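Local coordinates for CheC, inhibitor of MCP methylation / FliN fusion protein (Thermotoga maritima, PDB 4HYN) that serves in the flagellar rotor as a member of the CheC phosphatase family and probably dephosphorylates the chemotaxis response regulator CheY, at residues L31-H36 with A86-G91; L75-K80 with E111-M116; K80-I85 with E99-I104; E168-I171 with P175-K178. All blocks are in the same frame, centred on the assembly; numbering follows the deposited sequence.

Interaction 1: L31-H36 with A86-G91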
loop_
_atom_site.group_PDB
_atom_site.type_symbol
_atom_site.label_atom_id
_atom_site.label_comp_id
_atom_site.label_asym_id
_atom_site.label_seq_id
_atom_site.Cartn_x
_atom_site.Cartn_y
_atom_site.Cartn_z
ATOM N N LEU A 31 -5.300 -17.846 3.306
ATOM C CA LEU A 31 -6.461 -17.952 4.187
ATOM C C LEU A 31 -7.526 -18.737 3.416
ATOM O O LEU A 31 -7.343 -19.040 2.233
ATOM C CB LEU A 31 -6.979 -16.557 4.540
ATOM C CG LEU A 31 -6.066 -15.664 5.376
ATOM C CD1 LEU A 31 -5.873 -14.343 4.692
ATOM C CD2 LEU A 31 -6.697 -15.435 6.702
ATOM N N GLY A 32 -8.632 -19.097 4.047
ATOM C CA GLY A 32 -9.620 -19.857 3.288
ATOM C C GLY A 32 -10.820 -19.016 2.924
ATOM O O GLY A 32 -11.903 -19.549 2.677
ATOM N N ARG A 33 -10.612 -17.701 2.889
ATOM C CA ARG A 33 -11.672 -16.742 2.614
ATOM C C ARG A 33 -11.465 -15.935 1.341
ATOM O O ARG A 33 -10.330 -15.681 0.909
ATOM C CB ARG A 33 -11.784 -15.762 3.778
ATOM C CG ARG A 33 -12.117 -16.414 5.097
ATOM C CD ARG A 33 -12.118 -15.409 6.220
ATOM N NE ARG A 33 -12.273 -16.057 7.518
ATOM C CZ ARG A 33 -13.296 -15.844 8.338
ATOM N NH1 ARG A 33 -14.266 -15.009 7.990
ATOM N NH2 ARG A 33 -13.315 -16.410 9.537
ATOM N N ASP A 34 -12.584 -15.537 0.747
ATOM C CA ASP A 34 -12.571 -14.718 -0.450
ATOM C C ASP A 34 -12.214 -13.294 -0.046
ATOM O O ASP A 34 -12.705 -12.782 0.960
ATOM C CB ASP A 34 -13.940 -14.736 -1.140
ATOM C CG ASP A 34 -14.226 -16.051 -1.846
ATOM O OD1 ASP A 34 -13.270 -16.722 -2.304
ATOM O OD2 ASP A 34 -15.419 -16.404 -1.956
ATOM N N ILE A 35 -11.328 -12.669 -0.810
ATOM C CA ILE A 35 -10.922 -11.309 -0.504
ATOM C C ILE A 35 -10.928 -10.453 -1.754
ATOM O O ILE A 35 -10.328 -10.804 -2.767
ATOM C CB ILE A 35 -9.530 -11.278 0.153
ATOM C CG1 ILE A 35 -9.555 -12.108 1.439
ATOM C CG2 ILE A 35 -9.122 -9.834 0.459
ATOM C CD1 ILE A 35 -8.211 -12.426 2.003
ATOM N N HIS A 36 -11.642 -9.340 -1.681
ATOM C CA HIS A 36 -11.733 -8.429 -2.804
ATOM C C HIS A 36 -11.198 -7.055 -2.435
ATOM O O HIS A 36 -11.337 -6.603 -1.299
ATOM C CB HIS A 36 -13.182 -8.315 -3.288
ATOM C CG HIS A 36 -13.325 -7.575 -4.584
ATOM N ND1 HIS A 36 -12.390 -7.664 -5.597
ATOM C CD2 HIS A 36 -14.286 -6.731 -5.030
ATOM C CE1 HIS A 36 -12.770 -6.905 -6.611
ATOM N NE2 HIS A 36 -13.917 -6.328 -6.292
ATOM N N ALA A 86 -3.591 -10.173 11.680
ATOM C CA ALA A 86 -2.718 -10.998 12.503
ATOM C C ALA A 86 -3.486 -12.217 13.012
ATOM O O ALA A 86 -3.030 -13.353 12.867
ATOM C CB ALA A 86 -2.167 -10.186 13.671
ATOM N N ASP A 87 -4.669 -11.966 13.573
ATOM C CA ASP A 87 -5.525 -13.022 14.101
ATOM C C ASP A 87 -5.839 -14.045 13.010
ATOM O O ASP A 87 -5.842 -15.252 13.265
ATOM C CB ASP A 87 -6.819 -12.421 14.668
ATOM C CG ASP A 87 -7.644 -13.433 15.460
ATOM O OD1 ASP A 87 -8.839 -13.600 15.143
ATOM O OD2 ASP A 87 -7.104 -14.051 16.409
ATOM N N LEU A 88 -6.092 -13.554 11.797
ATOM C CA LEU A 88 -6.387 -14.413 10.651
ATOM C C LEU A 88 -5.181 -15.296 10.313
ATOM O O LEU A 88 -5.322 -16.507 10.143
ATOM C CB LEU A 88 -6.765 -13.560 9.440
ATOM C CG LEU A 88 -8.218 -13.511 8.960
ATOM C CD1 LEU A 88 -9.110 -14.288 9.881
ATOM C CD2 LEU A 88 -8.681 -12.072 8.828
HETATM N N MSE A 89 -3.999 -14.688 10.232
HETATM C CA MSE A 89 -2.769 -15.418 9.931
HETATM C C MSE A 89 -2.472 -16.472 11.000
HETATM O O MSE A 89 -1.883 -17.510 10.708
HETATM C CB MSE A 89 -1.573 -14.462 9.846
HETATM C CG MSE A 89 -1.515 -13.559 8.605
HETATM SE SE MSE A 89 -1.266 -14.517 6.894
HETATM C CE MSE A 89 -2.847 -13.872 5.990
HETATM N N MSE A 90 -2.868 -16.194 12.239
HETATM C CA MSE A 90 -2.624 -17.112 13.343
HETATM C C MSE A 90 -3.668 -18.211 13.517
HETATM O O MSE A 90 -3.557 -19.030 14.427
HETATM C CB MSE A 90 -2.421 -16.332 14.641
HETATM C CG MSE A 90 -1.050 -15.687 14.727
HETATM SE SE MSE A 90 -1.006 -14.086 15.803
HETATM C CE MSE A 90 -1.048 -14.901 17.561
ATOM N N GLY A 91 -4.662 -18.237 12.630
ATOM C CA GLY A 91 -5.691 -19.260 12.689
ATOM C C GLY A 91 -7.094 -18.816 13.068
ATOM O O GLY A 91 -8.060 -19.524 12.780
#

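Interaction 2: L75-K80 with E111-M116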
loop_
_atom_site.group_PDB
_atom_site.type_symbol
_atom_site.label_atom_id
_atom_site.label_comp_id
_atom_site.label_asym_id
_atom_site.label_seq_id
_atom_site.Cartn_x
_atom_site.Cartn_y
_atom_site.Cartn_z
ATOM N N LEU A 75 2.770 1.673 2.970
ATOM C CA LEU A 75 1.415 1.219 3.262
ATOM C C LEU A 75 1.099 1.632 4.695
ATOM O O LEU A 75 1.906 1.414 5.603
ATOM C CB LEU A 75 1.295 -0.300 3.139
ATOM C CG LEU A 75 1.263 -0.940 1.752
ATOM C CD1 LEU A 75 0.902 -2.412 1.907
ATOM C CD2 LEU A 75 0.231 -0.237 0.880
ATOM N N VAL A 76 -0.065 2.241 4.889
ATOM C CA VAL A 76 -0.484 2.693 6.210
ATOM C C VAL A 76 -1.736 1.941 6.641
ATOM O O VAL A 76 -2.808 2.098 6.051
ATOM C CB VAL A 76 -0.750 4.230 6.229
ATOM C CG1 VAL A 76 -1.122 4.694 7.640
ATOM C CG2 VAL A 76 0.480 4.977 5.739
ATOM N N LEU A 77 -1.583 1.125 7.677
ATOM C CA LEU A 77 -2.671 0.316 8.211
ATOM C C LEU A 77 -2.945 0.679 9.673
ATOM O O LEU A 77 -2.012 0.870 10.464
ATOM C CB LEU A 77 -2.313 -1.176 8.119
ATOM C CG LEU A 77 -2.114 -1.864 6.761
ATOM C CD1 LEU A 77 -0.900 -1.315 6.053
ATOM C CD2 LEU A 77 -1.937 -3.363 6.973
ATOM N N ASP A 78 -4.222 0.758 10.038
ATOM C CA ASP A 78 -4.572 1.090 11.412
ATOM C C ASP A 78 -4.547 -0.134 12.328
ATOM O O ASP A 78 -4.708 -1.276 11.872
ATOM C CB ASP A 78 -5.910 1.852 11.486
ATOM C CG ASP A 78 -7.131 0.950 11.398
ATOM O OD1 ASP A 78 -8.140 1.279 12.052
ATOM O OD2 ASP A 78 -7.110 -0.066 10.677
ATOM N N LYS A 79 -4.296 0.117 13.612
ATOM C CA LYS A 79 -4.223 -0.931 14.627
ATOM C C LYS A 79 -5.297 -2.007 14.518
ATOM O O LYS A 79 -4.997 -3.192 14.643
ATOM C CB LYS A 79 -4.253 -0.316 16.022
ATOM C CG LYS A 79 -2.880 -0.025 16.627
ATOM C CD LYS A 79 -3.044 0.725 17.947
ATOM C CE LYS A 79 -1.881 0.473 18.881
ATOM N NZ LYS A 79 -0.595 0.808 18.233
ATOM N N LYS A 80 -6.535 -1.599 14.255
ATOM C CA LYS A 80 -7.630 -2.551 14.138
ATOM C C LYS A 80 -7.489 -3.494 12.962
ATOM O O LYS A 80 -7.751 -4.684 13.103
ATOM C CB LYS A 80 -8.987 -1.847 14.090
ATOM C CG LYS A 80 -9.332 -1.164 15.394
ATOM C CD LYS A 80 -10.825 -0.922 15.547
ATOM C CE LYS A 80 -11.149 -0.476 16.975
ATOM N NZ LYS A 80 -10.587 -1.424 17.998
ATOM N N GLU A 111 4.573 -11.237 7.483
ATOM C CA GLU A 111 4.597 -12.359 6.552
ATOM C C GLU A 111 3.505 -12.144 5.513
ATOM O O GLU A 111 3.718 -12.361 4.325
ATOM C CB GLU A 111 4.380 -13.689 7.287
ATOM C CG GLU A 111 4.089 -14.905 6.385
ATOM C CD GLU A 111 5.280 -15.383 5.541
ATOM O OE1 GLU A 111 5.446 -16.618 5.409
ATOM O OE2 GLU A 111 6.033 -14.546 4.992
ATOM N N ALA A 112 2.335 -11.712 5.966
ATOM C CA ALA A 112 1.231 -11.452 5.054
ATOM C C ALA A 112 1.641 -10.332 4.092
ATOM O O ALA A 112 1.415 -10.434 2.888
ATOM C CB ALA A 112 -0.016 -11.071 5.830
HETATM N N MSE A 113 2.294 -9.300 4.621
HETATM C CA MSE A 113 2.760 -8.183 3.809
HETATM C C MSE A 113 3.800 -8.664 2.805
HETATM O O MSE A 113 3.825 -8.221 1.659
HETATM C CB MSE A 113 3.369 -7.093 4.694
HETATM C CG MSE A 113 2.352 -6.300 5.485
HETATM SE SE MSE A 113 1.039 -5.497 4.344
HETATM C CE MSE A 113 -0.541 -6.352 5.025
ATOM N N ASN A 114 4.652 -9.576 3.256
ATOM C CA ASN A 114 5.708 -10.163 2.440
ATOM C C ASN A 114 5.112 -10.783 1.174
ATOM O O ASN A 114 5.523 -10.474 0.055
ATOM C CB ASN A 114 6.413 -11.259 3.247
ATOM C CG ASN A 114 7.921 -11.158 3.182
ATOM O OD1 ASN A 114 8.583 -10.944 4.205
ATOM N ND2 ASN A 114 8.481 -11.333 1.985
ATOM N N GLN A 115 4.124 -11.648 1.372
ATOM C CA GLN A 115 3.456 -12.344 0.282
ATOM C C GLN A 115 2.654 -11.413 -0.619
ATOM O O GLN A 115 2.689 -11.537 -1.843
ATOM C CB GLN A 115 2.541 -13.429 0.852
ATOM C CG GLN A 115 2.775 -14.817 0.277
ATOM C CD GLN A 115 4.095 -15.428 0.702
ATOM O OE1 GLN A 115 4.718 -14.990 1.669
ATOM N NE2 GLN A 115 4.523 -16.459 -0.014
HETATM N N MSE A 116 1.959 -10.464 -0.002
HETATM C CA MSE A 116 1.126 -9.508 -0.726
HETATM C C MSE A 116 1.856 -8.573 -1.672
HETATM O O MSE A 116 1.553 -8.526 -2.858
HETATM C CB MSE A 116 0.297 -8.679 0.253
HETATM C CG MSE A 116 -0.868 -9.426 0.849
HETATM SE SE MSE A 116 -1.958 -8.267 1.930
HETATM C CE MSE A 116 -1.694 -9.126 3.627
#

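Interaction 3: K80-I85 with E99-I104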
loop_
_atom_site.group_PDB
_atom_site.type_symbol
_atom_site.label_atom_id
_atom_site.label_comp_id
_atom_site.label_asym_id
_atom_site.label_seq_id
_atom_site.Cartn_x
_atom_site.Cartn_y
_atom_site.Cartn_z
ATOM N N LYS A 80 -6.535 -1.599 14.255
ATOM C CA LYS A 80 -7.630 -2.551 14.138
ATOM C C LYS A 80 -7.489 -3.494 12.962
ATOM O O LYS A 80 -7.751 -4.684 13.103
ATOM C CB LYS A 80 -8.987 -1.847 14.090
ATOM C CG LYS A 80 -9.332 -1.164 15.394
ATOM C CD LYS A 80 -10.825 -0.922 15.547
ATOM C CE LYS A 80 -11.149 -0.476 16.975
ATOM N NZ LYS A 80 -10.587 -1.424 17.998
ATOM N N LEU A 81 -7.065 -2.973 11.813
ATOM C CA LEU A 81 -6.887 -3.799 10.621
ATOM C C LEU A 81 -5.724 -4.764 10.843
ATOM O O LEU A 81 -5.820 -5.952 10.545
ATOM C CB LEU A 81 -6.619 -2.929 9.390
ATOM C CG LEU A 81 -6.322 -3.665 8.077
ATOM C CD1 LEU A 81 -7.501 -4.568 7.711
ATOM C CD2 LEU A 81 -6.038 -2.663 6.957
ATOM N N VAL A 82 -4.650 -4.244 11.422
ATOM C CA VAL A 82 -3.467 -5.034 11.705
ATOM C C VAL A 82 -3.821 -6.216 12.607
ATOM O O VAL A 82 -3.365 -7.340 12.376
ATOM C CB VAL A 82 -2.395 -4.166 12.392
ATOM C CG1 VAL A 82 -1.172 -5.005 12.768
ATOM C CG2 VAL A 82 -2.010 -3.017 11.488
ATOM N N ALA A 83 -4.656 -5.957 13.615
ATOM C CA ALA A 83 -5.073 -6.988 14.566
ATOM C C ALA A 83 -5.963 -8.051 13.911
ATOM O O ALA A 83 -5.881 -9.234 14.251
ATOM C CB ALA A 83 -5.782 -6.344 15.766
ATOM N N VAL A 84 -6.814 -7.622 12.982
ATOM C CA VAL A 84 -7.701 -8.530 12.263
ATOM C C VAL A 84 -6.886 -9.462 11.377
ATOM O O VAL A 84 -7.134 -10.666 11.343
ATOM C CB VAL A 84 -8.701 -7.756 11.372
ATOM C CG1 VAL A 84 -9.363 -8.694 10.366
ATOM C CG2 VAL A 84 -9.747 -7.081 12.235
ATOM N N ILE A 85 -5.902 -8.903 10.682
ATOM C CA ILE A 85 -5.057 -9.690 9.796
ATOM C C ILE A 85 -4.152 -10.646 10.570
ATOM O O ILE A 85 -4.003 -11.806 10.188
ATOM C CB ILE A 85 -4.246 -8.771 8.849
ATOM C CG1 ILE A 85 -5.185 -8.197 7.779
ATOM C CG2 ILE A 85 -3.085 -9.530 8.209
ATOM C CD1 ILE A 85 -4.579 -7.102 6.944
ATOM N N GLU A 99 -6.862 -3.369 19.958
ATOM C CA GLU A 99 -5.877 -2.682 19.135
ATOM C C GLU A 99 -4.504 -3.129 19.609
ATOM O O GLU A 99 -3.480 -2.715 19.072
ATOM C CB GLU A 99 -6.014 -1.164 19.259
ATOM C CG GLU A 99 -7.276 -0.598 18.625
ATOM C CD GLU A 99 -7.182 0.894 18.351
ATOM O OE1 GLU A 99 -7.469 1.305 17.207
ATOM O OE2 GLU A 99 -6.820 1.656 19.272
ATOM N N GLU A 100 -4.504 -3.986 20.624
ATOM C CA GLU A 100 -3.283 -4.527 21.203
ATOM C C GLU A 100 -2.498 -5.317 20.177
ATOM O O GLU A 100 -3.044 -6.170 19.479
ATOM C CB GLU A 100 -3.612 -5.433 22.394
ATOM C CG GLU A 100 -3.531 -4.747 23.748
ATOM C CD GLU A 100 -4.395 -3.507 23.835
ATOM O OE1 GLU A 100 -5.621 -3.649 24.022
ATOM O OE2 GLU A 100 -3.846 -2.391 23.714
ATOM N N LEU A 101 -1.213 -5.012 20.077
ATOM C CA LEU A 101 -0.344 -5.704 19.149
ATOM C C LEU A 101 1.026 -5.915 19.766
ATOM O O LEU A 101 1.479 -5.120 20.588
ATOM C CB LEU A 101 -0.262 -4.956 17.808
ATOM C CG LEU A 101 -0.223 -3.426 17.767
ATOM C CD1 LEU A 101 1.122 -2.902 18.258
ATOM C CD2 LEU A 101 -0.484 -2.958 16.343
ATOM N N ASP A 102 1.650 -7.027 19.411
ATOM C CA ASP A 102 2.963 -7.365 19.931
ATOM C C ASP A 102 3.867 -7.831 18.803
ATOM O O ASP A 102 3.450 -7.880 17.648
ATOM C CB ASP A 102 2.845 -8.448 21.010
ATOM C CG ASP A 102 1.945 -9.606 20.589
ATOM O OD1 ASP A 102 2.287 -10.322 19.623
ATOM O OD2 ASP A 102 0.892 -9.800 21.234
ATOM N N GLU A 103 5.093 -8.200 19.152
ATOM C CA GLU A 103 6.074 -8.655 18.177
ATOM C C GLU A 103 5.609 -9.893 17.405
ATOM O O GLU A 103 5.952 -10.064 16.234
ATOM C CB GLU A 103 7.414 -8.926 18.872
ATOM C CG GLU A 103 8.642 -8.487 18.067
ATOM C CD GLU A 103 8.700 -6.976 17.843
ATOM O OE1 GLU A 103 8.836 -6.547 16.674
ATOM O OE2 GLU A 103 8.616 -6.219 18.834
ATOM N N ILE A 104 4.811 -10.740 18.053
ATOM C CA ILE A 104 4.299 -11.954 17.420
ATOM C C ILE A 104 3.224 -11.641 16.373
ATOM O O ILE A 104 3.212 -12.225 15.286
ATOM C CB ILE A 104 3.767 -12.940 18.479
ATOM C CG1 ILE A 104 4.927 -13.376 19.387
ATOM C CG2 ILE A 104 3.108 -14.151 17.807
ATOM C CD1 ILE A 104 4.503 -14.031 20.673
#

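Interaction 4: E168-I171 with P175-K178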
loop_
_atom_site.group_PDB
_atom_site.type_symbol
_atom_site.label_atom_id
_atom_site.label_comp_id
_atom_site.label_asym_id
_atom_site.label_seq_id
_atom_site.Cartn_x
_atom_site.Cartn_y
_atom_site.Cartn_z
ATOM N N GLU A 168 -10.020 -0.298 -0.571
ATOM C CA GLU A 168 -11.105 -0.828 0.241
ATOM C C GLU A 168 -10.991 -2.355 0.193
ATOM O O GLU A 168 -10.928 -2.943 -0.888
ATOM C CB GLU A 168 -12.473 -0.384 -0.273
ATOM C CG GLU A 168 -13.571 -0.668 0.741
ATOM C CD GLU A 168 -14.964 -0.538 0.174
ATOM O OE1 GLU A 168 -15.520 0.582 0.217
ATOM O OE2 GLU A 168 -15.512 -1.564 -0.294
HETATM N N MSE A 169 -10.920 -2.988 1.360
HETATM C CA MSE A 169 -10.792 -4.436 1.419
HETATM C C MSE A 169 -11.994 -5.135 2.063
HETATM O O MSE A 169 -12.470 -4.747 3.135
HETATM C CB MSE A 169 -9.481 -4.826 2.112
HETATM C CG MSE A 169 -9.191 -6.317 2.126
HETATM SE SE MSE A 169 -7.358 -6.751 2.655
HETATM C CE MSE A 169 -7.477 -6.291 4.524
ATOM N N GLU A 170 -12.504 -6.141 1.360
ATOM C CA GLU A 170 -13.639 -6.921 1.822
ATOM C C GLU A 170 -13.197 -8.361 2.021
ATOM O O GLU A 170 -12.793 -9.027 1.077
ATOM C CB GLU A 170 -14.786 -6.869 0.803
ATOM C CG GLU A 170 -15.452 -5.499 0.671
ATOM C CD GLU A 170 -16.501 -5.426 -0.445
ATOM O OE1 GLU A 170 -16.883 -6.482 -1.007
ATOM O OE2 GLU A 170 -16.949 -4.299 -0.762
ATOM N N ILE A 171 -13.201 -8.806 3.270
ATOM C CA ILE A 171 -12.836 -10.173 3.597
ATOM C C ILE A 171 -14.133 -10.874 3.978
ATOM O O ILE A 171 -14.939 -10.334 4.742
ATOM C CB ILE A 171 -11.841 -10.230 4.772
ATOM C CG1 ILE A 171 -10.540 -9.526 4.384
ATOM C CG2 ILE A 171 -11.555 -11.671 5.157
ATOM C CD1 ILE A 171 -9.498 -9.501 5.488
ATOM N N PRO A 175 -16.448 -7.214 8.401
ATOM C CA PRO A 175 -16.817 -5.878 7.914
ATOM C C PRO A 175 -15.726 -5.246 7.034
ATOM O O PRO A 175 -14.541 -5.544 7.204
ATOM C CB PRO A 175 -17.025 -5.088 9.212
ATOM C CG PRO A 175 -16.113 -5.781 10.195
ATOM C CD PRO A 175 -16.362 -7.234 9.873
ATOM N N LYS A 176 -16.139 -4.399 6.085
ATOM C CA LYS A 176 -15.214 -3.705 5.181
ATOM C C LYS A 176 -14.142 -2.997 5.993
ATOM O O LYS A 176 -14.405 -2.510 7.093
ATOM C CB LYS A 176 -15.911 -2.593 4.386
ATOM C CG LYS A 176 -17.031 -2.961 3.444
ATOM C CD LYS A 176 -17.399 -1.710 2.626
ATOM C CE LYS A 176 -18.704 -1.857 1.831
ATOM N NZ LYS A 176 -19.937 -1.704 2.672
ATOM N N SER A 177 -12.958 -2.885 5.411
ATOM C CA SER A 177 -11.852 -2.196 6.048
ATOM C C SER A 177 -11.085 -1.460 4.957
ATOM O O SER A 177 -11.332 -1.665 3.772
ATOM C CB SER A 177 -10.942 -3.186 6.783
ATOM O OG SER A 177 -10.320 -4.082 5.883
ATOM N N LYS A 178 -10.197 -0.563 5.351
ATOM C CA LYS A 178 -9.414 0.175 4.375
ATOM C C LYS A 178 -8.023 0.513 4.870
ATOM O O LYS A 178 -7.758 0.498 6.069
ATOM C CB LYS A 178 -10.138 1.453 3.939
ATOM C CG LYS A 178 -10.446 2.430 5.046
ATOM C CD LYS A 178 -11.070 3.708 4.481
ATOM C CE LYS A 178 -11.480 4.674 5.592
ATOM N NZ LYS A 178 -10.352 4.978 6.520
HETATM O O HOH W 1 -11.692 -6.543 5.482
#

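Interaction 1: L31-H36 with A86-G91
Leu31 carries most of the apolar contact, dividing its two methyl groups between neighbouring residues of helix 79-89. Its CD2 lies 3.3 Å from CB of Leu88 and about as near to CG, so it presses on the root of that side chain. The other branch, CD1, comes within 3.3 Å of CE of Met89, a selenomethionine. Both separations are short for carbon atoms, and their exact values are doubtful. Leu31 meets each partner at roughly a right angle. Met89 sets out away from residues 31-36, and bends at chi2 (-65°) and chi3 (123°) bring its terminal methyl back. Cutting Leu31 down to an alanine would probably open a gap beside CB of Leu88 and let the end of Met89 turn more freely.

No hydrogen bond crosses. Arg33 adds only a marginal contact, its guanidinium lying oblique to CD1 of Leu88, 4.3 Å from NE of Arg33, while its NH1 is hydrogen-bonded to the carbonyl oxygen of Glu172.

Met89 also touches Leu27 of helix 6-30 and Ala108 of helix 103-128. The turn leaving helix 6-30 thus packs on the C-terminal end of helix 79-89, which Gly91 closes with a Schellman motif.

Interaction 2: L75-K80 with E111-M116
Leu75 and Leu77 reach from strand 71-78 to one selenomethionine, Met113, on helix 103-128. Leu75 comes first: its CD1 lies 3.9 Å from SE of Met113, the two side chains crossing at a slant. Leu75 also packs on Val61 of the adjoining strand 57-66, which Met113 touches as well, so Val61 joins both partners of this contact.

Val76 points to the other face of the sheet, against Phe54 and Phe151, in the usual alternation of a strand. Its backbone pairs with Tyr180, while Leu75 and Leu77 pair with Val61 and Val59. This is the α/β layering of the CheC-like domain: a six-stranded antiparallel sheet with helix 103-128 laid on it beside helix 6-30, the contact being purely apolar and buried on both sides.

Leu77 meets Met113 tip to tip, with 3.8 Å between CD2 of Leu77 and CE of Met113. The bends of Met113 allow this division: chi2 (-56°) sets SE beside Leu75 and chi3 (119°) swings CE toward Leu77, giving each leucine its own atom to touch.

Asp78 holds the N-cap position of helix 79-89, where its OD2 accepts a hydrogen bond from the backbone N of Leu81. Lys79, in the first turn, sends its NZ to a salt bridge with OE1 of Glu57, away from residues 111-116.

Interaction 3: K80-I85 with E99-I104
Lys80 and Glu99 bring the two backbones closest, 5.3 Å from CA to CA, and from there residues 99-101 pass the first turn of helix 79-89 before the chain swings off into helix 103-128. No hydrogen bond crosses between the segments.

The two charged side chains slant across one another near the surface. NZ of Lys80 stands 3.5 Å from CG of Glu99, closer to the aliphatic stem than to the carboxylate: NZ to OE1 of Glu99 is 4.2 Å, too long for a salt bridge. The lysine is extended as far as CE and bends only at chi4 (-53°), which turns the ammonium group toward that stem. OE1 of Glu99, for its part, lies 3.6 Å from CG of Lys80. Opposite charges at this range probably still attract, though no hydrogen bond or salt bridge joins the two. A lysine in place of Glu99 would probably set two positive groups near each other and deprive NZ of Lys80 of this nearby negative charge.

Deeper in, CG1 of Val82 approaches CD2 of Leu101 at 4.2 Å, a loose apolar touch. Val82 and Leu101 both pack on Val59 of the sheet, while Val82 also reaches Val109 and Leu101 reaches Leu106, both of helix 103-128.

Where the loop ends, OD1 of Asp102 accepts a weak bond from N of Ile104 (3.0 Å, 121° at the hydrogen) and another from N of Lys105. The loop joins helix 79-89 to helix 103-128 of the CheC-like domain and ends in an aspartate N-cap.

Interaction 4: E168-I171 with P175-K178
Met169 and Ser177 face each other as a hydrogen-bonded antiparallel pair in the β-hairpin of strands 161-171 and 177-184. N of Met169 gives a nearly straight bond to O of Ser177 (2.8 Å, 169°), approaching from outside the carbonyl plane. The return bond, from N of Ser177 to O of Met169, measures 3.0 Å and lies in the carbonyl plane. Next along, Glu168 and Lys178 form a non-hydrogen-bonded pair.

On the Glu168 face, Lys176 uses its hydrocarbon chain. Its CD sits 3.5 Å from OE2 of Glu168, and its CE touches OE2 of Glu170, yet its NZ makes a salt bridge with neither carboxylate. OE2 of Glu168 and OE2 of Glu170 are 3.1 Å apart, so the two acids probably raise each other's proton affinity.

The other face carries the selenomethionine side chain of Met169, set among Ile35, Ile37, Leu81 and Ile85. Strand 35-46 flanks the hairpin, its Thr38 and His36 bonding to the backbones of Glu168 and Glu170.

One water closes the turn end. With chi1 at 64°, the Ser177 hydroxyl is placed so that OG lies 2.8 Å from a water that donates to O of Met169 at 3.1 Å.

In the fold
Interaction 2 is the core contact, wholly buried and apolar, with its centre about 8 Å from that of the chain; the others sit farther out. Interactions 1, 2 and 3 all draw on helix 79-89 or its start, and interactions 2 and 3 share Lys80 and touch where Leu77 packs on Val82. Met89 of interaction 1 packs on Ala112 of interaction 2. Interaction 4 differs in being held by backbone hydrogen bonds, as suits strand pairing, yet it meets interaction 3 where Leu81 touches Met169 and Ser177, and interaction 1 through neighbouring strands 161-171 and 35-46. Charged groups gather in interactions 3 and 4, nearer the surface, whereas interaction 1 is mainly apolar and only partly buried.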